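Local coordinates for kallistatin (Homo sapiens, PDB 6F4V), which inhibits the serine protease tissue kallikrein, forming a stable equimolar complex as it is cleaved at its reactive site, at residues Arg145-Asp150 with Tyr166-Ala171; Gln134-His139 with Val162-Ile167; His77-Leu82 with Thr91-Ala96; Ala320-Asp325 with Thr329-Ala334; Pro7-Phe12 with Ser35-Tyr40. All coordinates share one frame; numbering follows the deposited sequence. Where two conformers were deposited one is given.

Contacts 1 to 4 all meet the large central sheet of the serpin fold, sheet A, in which strands 89-100, 159-172, 328-340 and 312-324 lie side by side in that order. Along the chain contact 5 comes first, then contact 3; contacts 2 and 1 follow, overlapping on strand 159-172, and contact 4 closes the series. Contacts 1 and 4 are closest, with centres about 7 Å apart; contact 5, joining helices 6-23 and 33-44, has its centre about 19 Å from those of contacts 1 and 2. Strand 328-340, the last of the chain, sits within the sheet, consistent with the inserted reactive-centre loop of a cleaved serpin.

Contact 1 of 5, residues Arg145-Asp150 with Tyr166-Ala171; sequences RGKIVD and YIYFKA
Arg145 is the residue of positive phi in the Schellman motif that ends helix 129-143, helix F of the serpin fold, and from there its side chain runs over the ring of Tyr168 on strand 159-172 of sheet A. The contact is a CH-pi one: Arg145 CG stands 3.9 Å from the centroid of the Tyr168 ring, 17° off its normal, and somewhat toward the rim. The arginine chain crosses the hydroxyl end of the ring, from CE1 past CZ to CE2: Arg145 CB meets Tyr168 CE1 at 3.8 Å, and Arg145 CD comes to 3.6 Å from Tyr168 CZ. Because the arginine chain is extended from CG to NE, the guanidinium is carried past the CE2 side and stands nearly upright to the ring, the planes 81° apart, edge toward Tyr168 CE2. This is no cation-pi stack, and the charge is answered elsewhere, by Glu90 through Arg145 NH2. Lys147 CG meets the ring edge, 4.4 Å from Tyr168 CE1, while its amine leads away. Tyr168 has CG anti to the backbone N (chi1 -177°), which stands the ring up toward the loop and carries its hydroxyl to a hydrogen bond with Glu330. With a leucine in place of Tyr168, Glu330 OE2 would probably lose its hydroxyl partner and Arg145 the flat surface on which its methylenes lie. On the sheet the tyrosine is flanked by Arg92 of strand 89-100 and Ala332 of strand 328-340, while Ile148 of the loop packs back on Val140 of helix 129-143.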
# COMPACT_ATOMS: atom_id res chain seq x y z
N ARG A 145 -12.72 5.94 -6.57
CA ARG A 145 -12.97 6.71 -7.81
C ARG A 145 -12.75 5.90 -9.07
O ARG A 145 -12.10 6.34 -10.02
CB ARG A 145 -12.12 7.98 -7.84
CG ARG A 145 -12.34 8.85 -6.62
CD ARG A 145 -12.04 10.32 -6.90
NE ARG A 145 -12.16 11.11 -5.67
CZ ARG A 145 -13.29 11.64 -5.20
NH1 ARG A 145 -14.46 11.51 -5.84
NH2 ARG A 145 -13.25 12.33 -4.06
N GLY A 146 -13.26 4.66 -9.03
CA GLY A 146 -13.22 3.77 -10.16
C GLY A 146 -11.97 2.94 -10.36
O GLY A 146 -11.94 2.11 -11.26
N LYS A 147 -10.94 3.15 -9.54
CA LYS A 147 -9.65 2.52 -9.75
C LYS A 147 -9.55 1.06 -9.33
O LYS A 147 -8.89 0.28 -10.00
CB LYS A 147 -8.55 3.32 -9.04
CG LYS A 147 -8.40 4.76 -9.52
CD LYS A 147 -8.35 4.91 -11.04
CE LYS A 147 -7.18 4.16 -11.62
NZ LYS A 147 -7.03 4.39 -13.07
N ILE A 148 -10.16 0.70 -8.21
CA ILE A 148 -10.13 -0.69 -7.75
C ILE A 148 -11.45 -1.39 -8.06
O ILE A 148 -12.44 -1.20 -7.37
CB ILE A 148 -9.79 -0.82 -6.25
CG1 ILE A 148 -8.51 -0.04 -5.91
CG2 ILE A 148 -9.68 -2.31 -5.90
CD1 ILE A 148 -7.27 -0.41 -6.71
N VAL A 149 -11.39 -2.22 -9.09
CA VAL A 149 -12.52 -2.97 -9.65
C VAL A 149 -12.32 -4.47 -9.31
O VAL A 149 -11.19 -4.99 -9.37
CB VAL A 149 -12.55 -2.78 -11.20
CG1 VAL A 149 -13.83 -3.32 -11.83
CG2 VAL A 149 -12.45 -1.29 -11.56
N ASP A 150 -13.40 -5.13 -8.96
CA ASP A 150 -13.43 -6.56 -8.69
C ASP A 150 -12.44 -6.98 -7.59
O ASP A 150 -11.69 -7.95 -7.74
CB ASP A 150 -13.26 -7.36 -10.00
CG ASP A 150 -14.35 -7.02 -11.07
OD1 ASP A 150 -15.51 -6.67 -10.71
OD2 ASP A 150 -14.03 -7.10 -12.28
N TYR A 166 -9.98 0.58 2.18
CA TYR A 166 -9.49 1.17 0.93
C TYR A 166 -8.70 2.43 1.26
O TYR A 166 -8.87 3.03 2.35
CB TYR A 166 -10.67 1.49 -0.01
CG TYR A 166 -11.53 2.57 0.58
CD1 TYR A 166 -11.22 3.93 0.38
CD2 TYR A 166 -12.62 2.25 1.39
CE1 TYR A 166 -11.99 4.93 0.97
CE2 TYR A 166 -13.38 3.23 1.97
CZ TYR A 166 -13.08 4.57 1.75
OH TYR A 166 -13.84 5.54 2.36
N ILE A 167 -7.86 2.81 0.32
CA ILE A 167 -7.13 4.04 0.35
C ILE A 167 -7.19 4.61 -1.06
O ILE A 167 -7.07 3.90 -2.04
CB ILE A 167 -5.66 3.85 0.84
CG1 ILE A 167 -4.88 5.17 0.80
CG2 ILE A 167 -4.93 2.76 0.06
CD1 ILE A 167 -3.56 5.15 1.55
N TYR A 168 -7.43 5.91 -1.11
CA TYR A 168 -7.44 6.68 -2.33
C TYR A 168 -6.54 7.89 -2.12
O TYR A 168 -6.68 8.60 -1.11
CB TYR A 168 -8.84 7.12 -2.71
CG TYR A 168 -8.81 7.86 -4.03
CD1 TYR A 168 -8.69 7.18 -5.23
CD2 TYR A 168 -8.81 9.25 -4.07
CE1 TYR A 168 -8.60 7.85 -6.44
CE2 TYR A 168 -8.72 9.95 -5.28
CZ TYR A 168 -8.63 9.24 -6.46
OH TYR A 168 -8.54 9.89 -7.69
N PHE A 169 -5.64 8.12 -3.06
CA PHE A 169 -4.61 9.14 -2.98
C PHE A 169 -4.52 9.84 -4.32
O PHE A 169 -4.24 9.22 -5.34
CB PHE A 169 -3.27 8.46 -2.68
CG PHE A 169 -2.09 9.38 -2.67
CD1 PHE A 169 -1.76 10.08 -1.54
CD2 PHE A 169 -1.27 9.50 -3.77
CE1 PHE A 169 -0.65 10.91 -1.50
CE2 PHE A 169 -0.14 10.32 -3.74
CZ PHE A 169 0.16 11.03 -2.59
N LYS A 170 -4.70 11.16 -4.31
CA LYS A 170 -4.51 11.94 -5.53
C LYS A 170 -3.85 13.23 -5.13
O LYS A 170 -4.36 13.97 -4.25
CB LYS A 170 -5.86 12.19 -6.25
CG LYS A 170 -5.67 12.91 -7.60
CD LYS A 170 -6.91 12.85 -8.51
CE LYS A 170 -8.15 13.50 -7.96
NZ LYS A 170 -9.33 13.25 -8.89
N ALA A 171 -2.71 13.50 -5.73
CA ALA A 171 -1.85 14.58 -5.27
C ALA A 171 -1.14 15.22 -6.42
O ALA A 171 -0.56 14.57 -7.26
CB ALA A 171 -0.82 14.04 -4.28

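Contact 2 of 5, residues Gln134-His139 with Val162-Ile167; sequences QLINDH and VLVNYI
Ile136 is the side chain that helix 129-143 sets down on strand 159-172 here, and its two branches go to different valines. The longer branch ends in CD1, which sits 3.8 Å from Val162 CB and about as far from both of that valine's methyls, so the tip rests on the whole isopropyl group. The shorter one, CG2, lies anti to the backbone N (chi1 of the CG1 branch -62°) and meets Val164 CG1 at 3.9 Å. The isoleucine thus straddles two residues that project from the same side of the strand, with Asn165 between Val164 and Tyr166 turned to the other side, toward helix 33-44. A turn further along the helix, the His139 ring partly covers the strand at a looser distance, its CD2 4.6 Å from Val164 CG2, and the imidazole meets Phe122 edge-to-face. No hydrogen bond crosses between the segments, and the three residues in closest touch, Ile136, Val162 and Val164, are all buried. Phe98 of the neighbouring strand 89-100 and Val152 continue the apolar layer around Ile136. This apolar seating of a helix on the sheet belongs to the place where helix F of the serpin fold crosses sheet A.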
# COMPACT_ATOMS: atom_id res chain seq x y z
N GLN A 134 -21.08 -8.21 -5.91
CA GLN A 134 -21.36 -6.92 -6.57
C GLN A 134 -21.46 -5.78 -5.54
O GLN A 134 -20.90 -4.70 -5.77
CB GLN A 134 -22.65 -7.01 -7.42
CG GLN A 134 -22.82 -5.87 -8.43
CD GLN A 134 -24.25 -5.69 -8.91
OE1 GLN A 134 -25.20 -5.88 -8.15
NE2 GLN A 134 -24.42 -5.32 -10.17
N LEU A 135 -22.18 -6.01 -4.44
CA LEU A 135 -22.32 -4.98 -3.39
C LEU A 135 -20.95 -4.53 -2.83
O LEU A 135 -20.69 -3.34 -2.70
CB LEU A 135 -23.21 -5.49 -2.26
CG LEU A 135 -23.44 -4.53 -1.07
CD1 LEU A 135 -24.41 -3.39 -1.42
CD2 LEU A 135 -23.92 -5.30 0.16
N ILE A 136 -20.10 -5.50 -2.50
CA ILE A 136 -18.78 -5.20 -1.93
C ILE A 136 -17.92 -4.52 -2.97
O ILE A 136 -17.32 -3.48 -2.70
CB ILE A 136 -18.05 -6.46 -1.41
CG1 ILE A 136 -18.84 -7.12 -0.28
CG2 ILE A 136 -16.64 -6.10 -0.94
CD1 ILE A 136 -18.34 -8.50 0.12
N ASN A 137 -17.87 -5.09 -4.17
CA ASN A 137 -17.01 -4.56 -5.20
C ASN A 137 -17.41 -3.18 -5.70
O ASN A 137 -16.52 -2.35 -5.96
CB ASN A 137 -16.83 -5.54 -6.35
CG ASN A 137 -15.95 -6.73 -5.95
OD1 ASN A 137 -15.27 -6.69 -4.91
ND2 ASN A 137 -15.97 -7.77 -6.75
N ASP A 138 -18.71 -2.92 -5.80
CA ASP A 138 -19.20 -1.59 -6.16
C ASP A 138 -18.82 -0.56 -5.10
O ASP A 138 -18.48 0.55 -5.44
CB ASP A 138 -20.73 -1.55 -6.32
CG ASP A 138 -21.23 -2.25 -7.59
OD1 ASP A 138 -20.46 -2.53 -8.54
OD2 ASP A 138 -22.45 -2.51 -7.62
N HIS A 139 -18.94 -0.91 -3.82
CA HIS A 139 -18.55 -0.02 -2.72
C HIS A 139 -17.07 0.36 -2.82
O HIS A 139 -16.71 1.55 -2.81
CB HIS A 139 -18.85 -0.65 -1.36
CG HIS A 139 -18.40 0.18 -0.19
ND1 HIS A 139 -18.99 1.38 0.13
CD2 HIS A 139 -17.46 -0.04 0.76
CE1 HIS A 139 -18.40 1.89 1.20
NE2 HIS A 139 -17.48 1.04 1.61
N VAL A 162 -17.29 -10.10 5.51
CA VAL A 162 -16.15 -9.65 4.74
C VAL A 162 -15.75 -8.28 5.28
O VAL A 162 -16.58 -7.36 5.34
CB VAL A 162 -16.44 -9.57 3.24
CG1 VAL A 162 -15.24 -9.01 2.49
CG2 VAL A 162 -16.80 -10.94 2.71
N LEU A 163 -14.49 -8.18 5.69
CA LEU A 163 -13.88 -6.93 6.09
C LEU A 163 -13.22 -6.33 4.86
O LEU A 163 -12.59 -7.05 4.09
CB LEU A 163 -12.84 -7.23 7.15
CG LEU A 163 -11.97 -6.14 7.70
CD1 LEU A 163 -11.63 -6.48 9.16
CD2 LEU A 163 -10.71 -5.89 6.87
N VAL A 164 -13.37 -5.03 4.69
CA VAL A 164 -12.63 -4.33 3.66
C VAL A 164 -12.10 -3.01 4.14
O VAL A 164 -12.66 -2.35 5.03
CB VAL A 164 -13.43 -4.10 2.35
CG1 VAL A 164 -14.07 -5.38 1.88
CG2 VAL A 164 -14.47 -3.02 2.50
N ASN A 165 -10.98 -2.60 3.55
CA ASN A 165 -10.64 -1.20 3.61
C ASN A 165 -10.11 -0.72 2.30
O ASN A 165 -9.86 -1.52 1.39
CB ASN A 165 -9.71 -0.91 4.75
CG ASN A 165 -8.29 -1.32 4.49
OD1 ASN A 165 -7.90 -1.56 3.37
ND2 ASN A 165 -7.50 -1.36 5.55
N TYR A 166 -9.98 0.58 2.18
CA TYR A 166 -9.49 1.17 0.93
C TYR A 166 -8.70 2.43 1.26
O TYR A 166 -8.87 3.03 2.35
CB TYR A 166 -10.67 1.49 -0.01
CG TYR A 166 -11.53 2.57 0.58
CD1 TYR A 166 -11.22 3.93 0.38
CD2 TYR A 166 -12.62 2.25 1.39
CE1 TYR A 166 -11.99 4.93 0.97
CE2 TYR A 166 -13.38 3.23 1.97
CZ TYR A 166 -13.08 4.57 1.75
OH TYR A 166 -13.84 5.54 2.36
N ILE A 167 -7.86 2.81 0.32
CA ILE A 167 -7.13 4.04 0.35
C ILE A 167 -7.19 4.61 -1.06
O ILE A 167 -7.07 3.90 -2.04
CB ILE A 167 -5.66 3.85 0.84
CG1 ILE A 167 -4.88 5.17 0.80
CG2 ILE A 167 -4.93 2.76 0.06
CD1 ILE A 167 -3.56 5.15 1.55

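Contact 3 of 5, residues His77-Leu82 with Thr91-Ala96; sequences HLLHTL and TRVGSA
Val93 on strand 89-100 packs against Leu79 and Leu82 of helix 68-83, the helix-on-sheet layer in which helix D of a serpin precedes a strand of sheet A. The short segments run at 138° to each other, with axes 7.9 Å apart. Followed outward, the valine meets helix atoms at every side-chain carbon. Val93 CB lies 3.9 Å from Leu79 CD2. Its CG1, anti to the backbone N (chi1 -179°), presses on the same methyl, Leu79 CD2, at 3.4 Å, tighter than usual for two carbons. The other methyl, Val93 CG2, turns to the second leucine and touches Leu82 CD1 at 4.0 Å. The valine thus gives one methyl to each of two leucines from neighbouring turns of the helix, with Leu79 crossing it at about a right angle. Nearer the chain turn, in the conformer given, Thr91 CG2 lies 4.0 Å from Leu82 CB, while Thr91 CB faces the carbonyl Leu82 O. Leu34 of helix 33-44 adds to the packing on Leu82, and Tyr117 of helix 107-117 does so on Leu79. Arg92 points away from the helix and forms salt bridges with Glu90 and Glu143. On the helix's far side from the strand, His77 O is gripped twice, by Thr81 N at 3.0 Å and by Thr81 OG1 at 2.9 Å, which reach it from opposite faces of the carbonyl plane.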
# COMPACT_ATOMS: atom_id res chain seq x y z
N HIS A 77 -5.44 7.47 15.12
CA HIS A 77 -4.83 8.78 14.88
C HIS A 77 -4.26 8.90 13.46
O HIS A 77 -4.35 9.94 12.85
CB HIS A 77 -3.71 9.07 15.89
CG HIS A 77 -3.09 10.42 15.76
ND1 HIS A 77 -1.90 10.64 15.08
CD2 HIS A 77 -3.48 11.65 16.21
CE1 HIS A 77 -1.60 11.93 15.10
NE2 HIS A 77 -2.54 12.56 15.79
N LEU A 78 -3.63 7.82 12.98
CA LEU A 78 -3.08 7.76 11.62
C LEU A 78 -4.16 7.99 10.58
O LEU A 78 -4.03 8.85 9.70
CB LEU A 78 -2.44 6.38 11.42
CG LEU A 78 -1.99 5.86 10.05
CD1 LEU A 78 -1.24 6.93 9.34
CD2 LEU A 78 -1.10 4.65 10.24
N LEU A 79 -5.26 7.26 10.71
CA LEU A 79 -6.36 7.33 9.75
C LEU A 79 -7.09 8.69 9.82
O LEU A 79 -7.43 9.28 8.78
CB LEU A 79 -7.31 6.16 9.97
CG LEU A 79 -6.59 4.81 9.74
CD1 LEU A 79 -7.44 3.65 10.23
CD2 LEU A 79 -6.20 4.64 8.29
N HIS A 80 -7.25 9.21 11.03
CA HIS A 80 -7.82 10.55 11.23
C HIS A 80 -7.00 11.61 10.51
O HIS A 80 -7.55 12.42 9.73
CB HIS A 80 -7.95 10.88 12.73
CG HIS A 80 -8.52 12.24 12.99
ND1 HIS A 80 -9.88 12.50 12.98
CD2 HIS A 80 -7.92 13.44 13.22
CE1 HIS A 80 -10.09 13.78 13.21
NE2 HIS A 80 -8.92 14.37 13.36
N THR A 81 -5.68 11.61 10.75
CA THR A 81 -4.75 12.54 10.13
C THR A 81 -4.83 12.44 8.59
O THR A 81 -5.02 13.47 7.91
CB THR A 81 -3.31 12.32 10.64
OG1 THR A 81 -3.30 12.50 12.05
CG2 THR A 81 -2.29 13.27 10.03
N LEU A 82 -4.77 11.23 8.04
CA LEU A 82 -4.86 11.10 6.58
C LEU A 82 -6.18 11.63 6.02
O LEU A 82 -6.20 12.22 4.93
CB LEU A 82 -4.65 9.64 6.14
CG LEU A 82 -3.26 9.10 6.38
CD1 LEU A 82 -3.19 7.64 5.90
CD2 LEU A 82 -2.22 9.96 5.67
N THR A 91 -6.38 12.48 0.28
CA THR A 91 -6.19 11.16 0.81
C THR A 91 -7.46 10.78 1.56
O THR A 91 -7.99 11.58 2.36
CB THR A 91 -4.95 11.08 1.71
OG1 THR A 91 -3.81 11.55 0.99
CG2 THR A 91 -4.69 9.66 2.14
N ARG A 92 -7.98 9.59 1.26
CA ARG A 92 -9.11 9.04 1.98
C ARG A 92 -8.81 7.61 2.27
O ARG A 92 -8.39 6.86 1.37
CB ARG A 92 -10.41 9.12 1.17
CG ARG A 92 -11.00 10.52 1.13
CD ARG A 92 -12.26 10.61 0.29
NE ARG A 92 -12.02 10.20 -1.09
CZ ARG A 92 -12.31 9.00 -1.61
NH1 ARG A 92 -12.88 8.03 -0.89
NH2 ARG A 92 -12.02 8.76 -2.89
N VAL A 93 -9.03 7.24 3.53
CA VAL A 93 -8.90 5.86 3.98
C VAL A 93 -10.16 5.53 4.76
O VAL A 93 -10.61 6.32 5.58
CB VAL A 93 -7.67 5.64 4.83
CG1 VAL A 93 -7.59 4.17 5.26
CG2 VAL A 93 -6.41 6.04 4.07
N GLY A 94 -10.78 4.40 4.44
CA GLY A 94 -12.00 3.98 5.10
C GLY A 94 -12.06 2.47 5.20
O GLY A 94 -11.28 1.76 4.54
N SER A 95 -12.99 2.00 6.02
CA SER A 95 -13.15 0.60 6.34
C SER A 95 -14.62 0.26 6.34
O SER A 95 -15.45 1.13 6.58
CB SER A 95 -12.59 0.33 7.74
OG SER A 95 -11.17 0.52 7.76
N ALA A 96 -14.92 -1.02 6.18
CA ALA A 96 -16.28 -1.49 6.24
C ALA A 96 -16.31 -2.96 6.60
O ALA A 96 -15.36 -3.72 6.32
CB ALA A 96 -16.96 -1.25 4.90

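Contact 4 of 5, residues Ala320-Asp325 with Thr329-Ala334; sequences ATLDVD and TEAAAA
Thr321 pairs with Ala332, and Asp323 with Glu330, in the antiparallel hairpin of strands 312-324 and 328-340, the latter in the place that the cleaved reactive-centre loop takes in serpin sheet A. Both are hydrogen-bonded pairs, each with two backbone bonds: Thr321 N to Ala332 O is 2.8 Å and Ala332 N to Thr321 O 3.0 Å, while Asp323 N to Glu330 O and Glu330 N to Asp323 O are both 2.8 Å. In the non-hydrogen-bonded pair between them, Leu322 with Ala331, the backbone polar groups face outward, and neighbouring strands satisfy them: Ala331 bonds with Phe169 and Leu322 with Ile277. Glu330 O receives a second donor, water 1, at 2.9 Å, which is also hydrogen-bonded to Thr321 OG1. The carboxylates of Asp323 and Glu330 stand on the same face of the sheet, where the Lys147 amine lies near both and probably offsets their charge. In the conformer described, water 2 bridges them, donating at 2.8 Å to Asp323 OD2 and also to Glu330 OE1. Glu330 OE2 is hydrogen-bonded to Tyr168 OH of the adjoining strand, and Thr329 OG1 to Tyr224 OH, whose residue belongs to the sodium site. The other face, with Ala320, Leu322, Val324 and their partners, is mostly apolar: Leu322 CD1 comes to 3.6 Å from Thr329 CG2.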
# COMPACT_ATOMS: atom_id res chain seq x y z
N ALA A 320 -4.15 -2.89 -6.09
CA ALA A 320 -3.67 -1.53 -6.06
C ALA A 320 -3.33 -1.02 -7.47
O ALA A 320 -2.93 -1.81 -8.33
CB ALA A 320 -2.46 -1.41 -5.17
N THR A 321 -3.43 0.29 -7.65
CA THR A 321 -3.11 0.93 -8.95
C THR A 321 -2.35 2.22 -8.75
O THR A 321 -2.61 2.96 -7.81
CB THR A 321 -4.39 1.29 -9.79
OG1 THR A 321 -5.19 2.25 -9.06
CG2 THR A 321 -5.24 0.11 -10.02
N LEU A 322 -1.43 2.49 -9.67
CA LEU A 322 -0.61 3.71 -9.71
C LEU A 322 -0.74 4.35 -11.08
O LEU A 322 -0.58 3.66 -12.09
CB LEU A 322 0.88 3.34 -9.53
CG LEU A 322 1.91 4.49 -9.56
CD1 LEU A 322 1.60 5.51 -8.48
CD2 LEU A 322 3.32 3.96 -9.40
N ASP A 323 -0.98 5.66 -11.07
CA ASP A 323 -1.10 6.48 -12.29
C ASP A 323 -0.27 7.75 -12.10
O ASP A 323 -0.59 8.58 -11.24
CB ASP A 323 -2.58 6.83 -12.56
CG ASP A 323 -2.81 7.48 -13.90
OD1 ASP A 323 -1.87 8.05 -14.48
OD2 ASP A 323 -3.95 7.47 -14.39
N VAL A 324 0.78 7.88 -12.90
CA VAL A 324 1.69 9.00 -12.85
C VAL A 324 1.57 9.77 -14.16
O VAL A 324 1.69 9.20 -15.26
CB VAL A 324 3.14 8.50 -12.63
CG1 VAL A 324 4.17 9.59 -12.90
CG2 VAL A 324 3.27 7.94 -11.19
N ASP A 325 1.33 11.07 -14.04
CA ASP A 325 1.32 11.93 -15.23
C ASP A 325 1.94 13.30 -14.90
O ASP A 325 2.61 13.48 -13.88
CB ASP A 325 -0.11 12.06 -15.77
CG ASP A 325 -1.03 12.82 -14.84
OD1 ASP A 325 -0.59 13.53 -13.89
OD2 ASP A 325 -2.25 12.71 -15.05
N THR A 329 0.21 12.41 -9.18
CA THR A 329 0.05 10.97 -9.00
C THR A 329 -1.32 10.65 -8.46
O THR A 329 -1.79 11.34 -7.57
CB THR A 329 1.11 10.45 -7.98
OG1 THR A 329 2.42 10.68 -8.51
CG2 THR A 329 0.95 8.98 -7.66
N GLU A 330 -1.93 9.59 -8.98
CA GLU A 330 -3.10 8.98 -8.41
C GLU A 330 -2.76 7.54 -8.04
O GLU A 330 -2.19 6.80 -8.85
CB GLU A 330 -4.27 8.99 -9.39
CG GLU A 330 -5.57 8.45 -8.80
CD GLU A 330 -6.63 8.25 -9.88
OE1 GLU A 330 -6.28 7.74 -10.95
OE2 GLU A 330 -7.79 8.59 -9.65
N ALA A 331 -3.07 7.18 -6.82
CA ALA A 331 -2.83 5.80 -6.33
C ALA A 331 -4.02 5.34 -5.50
O ALA A 331 -4.58 6.11 -4.73
CB ALA A 331 -1.51 5.72 -5.57
N ALA A 332 -4.43 4.09 -5.69
CA ALA A 332 -5.51 3.54 -4.97
C ALA A 332 -5.22 2.09 -4.60
O ALA A 332 -4.42 1.42 -5.25
CB ALA A 332 -6.81 3.64 -5.76
N ALA A 333 -5.87 1.64 -3.54
CA ALA A 333 -5.75 0.25 -3.13
C ALA A 333 -6.88 -0.14 -2.23
O ALA A 333 -7.56 0.70 -1.63
CB ALA A 333 -4.41 -0.01 -2.44
N ALA A 334 -7.11 -1.44 -2.14
CA ALA A 334 -8.05 -1.98 -1.19
C ALA A 334 -7.67 -3.38 -0.77
O ALA A 334 -6.98 -4.08 -1.49
CB ALA A 334 -9.44 -1.95 -1.80
O HOH W 1 -4.25 5.05 -9.83
O HOH W 2 -6.58 7.12 -13.39

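Contact 5 of 5, residues Pro7-Phe12 with Ser35-Tyr40; sequences PANADF and SISAAY
The segments around Asn9 and Ser37, on helices 6-23 and 33-44, cross at 118° with their axes a wide 10.3 Å apart, the CA atoms of these two residues being nearest at 6.8 Å. Two ordered waters lie in the space this leaves on the polar side. Water 3 donates to both Asn9 O, at 2.7 Å, and Ser37 OG, while water 4 donates to Asn9 OD1 and accepts from Ser37 OG at 2.7 Å. The serine hydroxyl, whose single proton water 4 and Pro33 O must share, thus ties the two helices together through water, with no direct hydrogen bond between the segments. These are helices A and B of the serpin core, and helix 68-83 adjoins them: Phe75 packs on Asn9 and Ser37, and Leu78 on Asn9. Beside the waters the contact turns apolar. Phe12 has CG anti to the backbone N (chi1 180°), which sends the ring across to the other helix, where CE2 and CZ both lie 3.7 Å from Ile36 CG2; ring and isoleucine cross at about a right angle. Nearer its base the same ring meets the serine, Phe12 CD2 standing 3.4 Å from Ser37 OG. Replacing Phe12 by alanine removes the ring and is likely to leave a gap between the helices, with Ile36 CG2 losing its aromatic neighbour and Ser37 OG the carbon wall beside it. Ile36 also touches His318 of strand 312-324.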
# COMPACT_ATOMS: atom_id res chain seq x y z
N PRO A 7 7.28 2.56 13.03
CA PRO A 7 8.33 1.55 12.78
C PRO A 7 7.78 0.21 12.32
O PRO A 7 8.31 -0.34 11.35
CB PRO A 7 9.03 1.43 14.16
CG PRO A 7 8.86 2.80 14.76
CD PRO A 7 7.42 3.12 14.39
N ALA A 8 6.75 -0.31 12.99
CA ALA A 8 6.17 -1.61 12.61
C ALA A 8 5.55 -1.55 11.21
O ALA A 8 5.78 -2.45 10.39
CB ALA A 8 5.12 -2.03 13.59
N ASN A 9 4.80 -0.50 10.92
CA ASN A 9 4.17 -0.39 9.61
C ASN A 9 5.20 -0.39 8.46
O ASN A 9 4.97 -0.99 7.41
CB ASN A 9 3.26 0.84 9.55
CG ASN A 9 1.95 0.65 10.30
OD1 ASN A 9 1.58 -0.47 10.67
ND2 ASN A 9 1.20 1.76 10.50
N ALA A 10 6.31 0.32 8.65
CA ALA A 10 7.37 0.37 7.64
C ALA A 10 8.07 -0.99 7.51
O ALA A 10 8.38 -1.42 6.40
CB ALA A 10 8.38 1.45 7.95
N ASP A 11 8.30 -1.66 8.63
CA ASP A 11 8.89 -3.01 8.65
C ASP A 11 8.03 -3.94 7.84
O ASP A 11 8.54 -4.68 7.03
CB ASP A 11 9.05 -3.51 10.10
CG ASP A 11 9.43 -5.00 10.21
OD1 ASP A 11 10.59 -5.28 9.91
OD2 ASP A 11 8.57 -5.86 10.57
N PHE A 12 6.72 -3.94 8.10
CA PHE A 12 5.82 -4.78 7.32
C PHE A 12 5.87 -4.46 5.83
O PHE A 12 5.94 -5.38 5.00
CB PHE A 12 4.39 -4.66 7.82
CG PHE A 12 3.44 -5.50 7.06
CD1 PHE A 12 3.43 -6.88 7.23
CD2 PHE A 12 2.60 -4.95 6.11
CE1 PHE A 12 2.58 -7.69 6.49
CE2 PHE A 12 1.74 -5.76 5.37
CZ PHE A 12 1.72 -7.14 5.58
N SER A 35 -2.83 -0.05 3.75
CA SER A 35 -4.13 -0.69 3.63
C SER A 35 -4.11 -2.10 4.21
O SER A 35 -5.01 -2.48 4.99
CB SER A 35 -4.55 -0.77 2.17
OG SER A 35 -5.70 -1.59 2.02
N ILE A 36 -3.07 -2.86 3.88
CA ILE A 36 -2.98 -4.20 4.43
C ILE A 36 -2.86 -4.18 5.96
O ILE A 36 -3.60 -4.92 6.64
CB ILE A 36 -1.84 -5.04 3.80
CG1 ILE A 36 -2.04 -5.17 2.27
CG2 ILE A 36 -1.76 -6.39 4.47
CD1 ILE A 36 -0.83 -5.77 1.55
N SER A 37 -1.94 -3.37 6.48
CA SER A 37 -1.72 -3.24 7.94
C SER A 37 -3.01 -2.86 8.68
O SER A 37 -3.38 -3.48 9.69
CB SER A 37 -0.61 -2.23 8.22
OG SER A 37 0.62 -2.73 7.76
N ALA A 38 -3.68 -1.81 8.21
CA ALA A 38 -4.92 -1.36 8.83
C ALA A 38 -6.05 -2.39 8.76
O ALA A 38 -6.81 -2.51 9.72
CB ALA A 38 -5.39 -0.04 8.24
N ALA A 39 -6.17 -3.10 7.65
CA ALA A 39 -7.16 -4.19 7.53
C ALA A 39 -6.94 -5.28 8.57
O ALA A 39 -7.86 -5.72 9.28
CB ALA A 39 -7.16 -4.78 6.12
N TYR A 40 -5.70 -5.73 8.65
CA TYR A 40 -5.36 -6.82 9.56
C TYR A 40 -5.35 -6.40 11.03
O TYR A 40 -5.78 -7.17 11.89
CB TYR A 40 -4.07 -7.50 9.10
CG TYR A 40 -4.33 -8.45 7.95
CD1 TYR A 40 -4.69 -8.00 6.68
CD2 TYR A 40 -4.25 -9.82 8.13
CE1 TYR A 40 -4.95 -8.87 5.64
CE2 TYR A 40 -4.47 -10.70 7.09
CZ TYR A 40 -4.84 -10.24 5.86
OH TYR A 40 -5.08 -11.16 4.88
O HOH W 3 2.41 -0.98 6.47
O HOH W 4 1.96 -3.13 10.05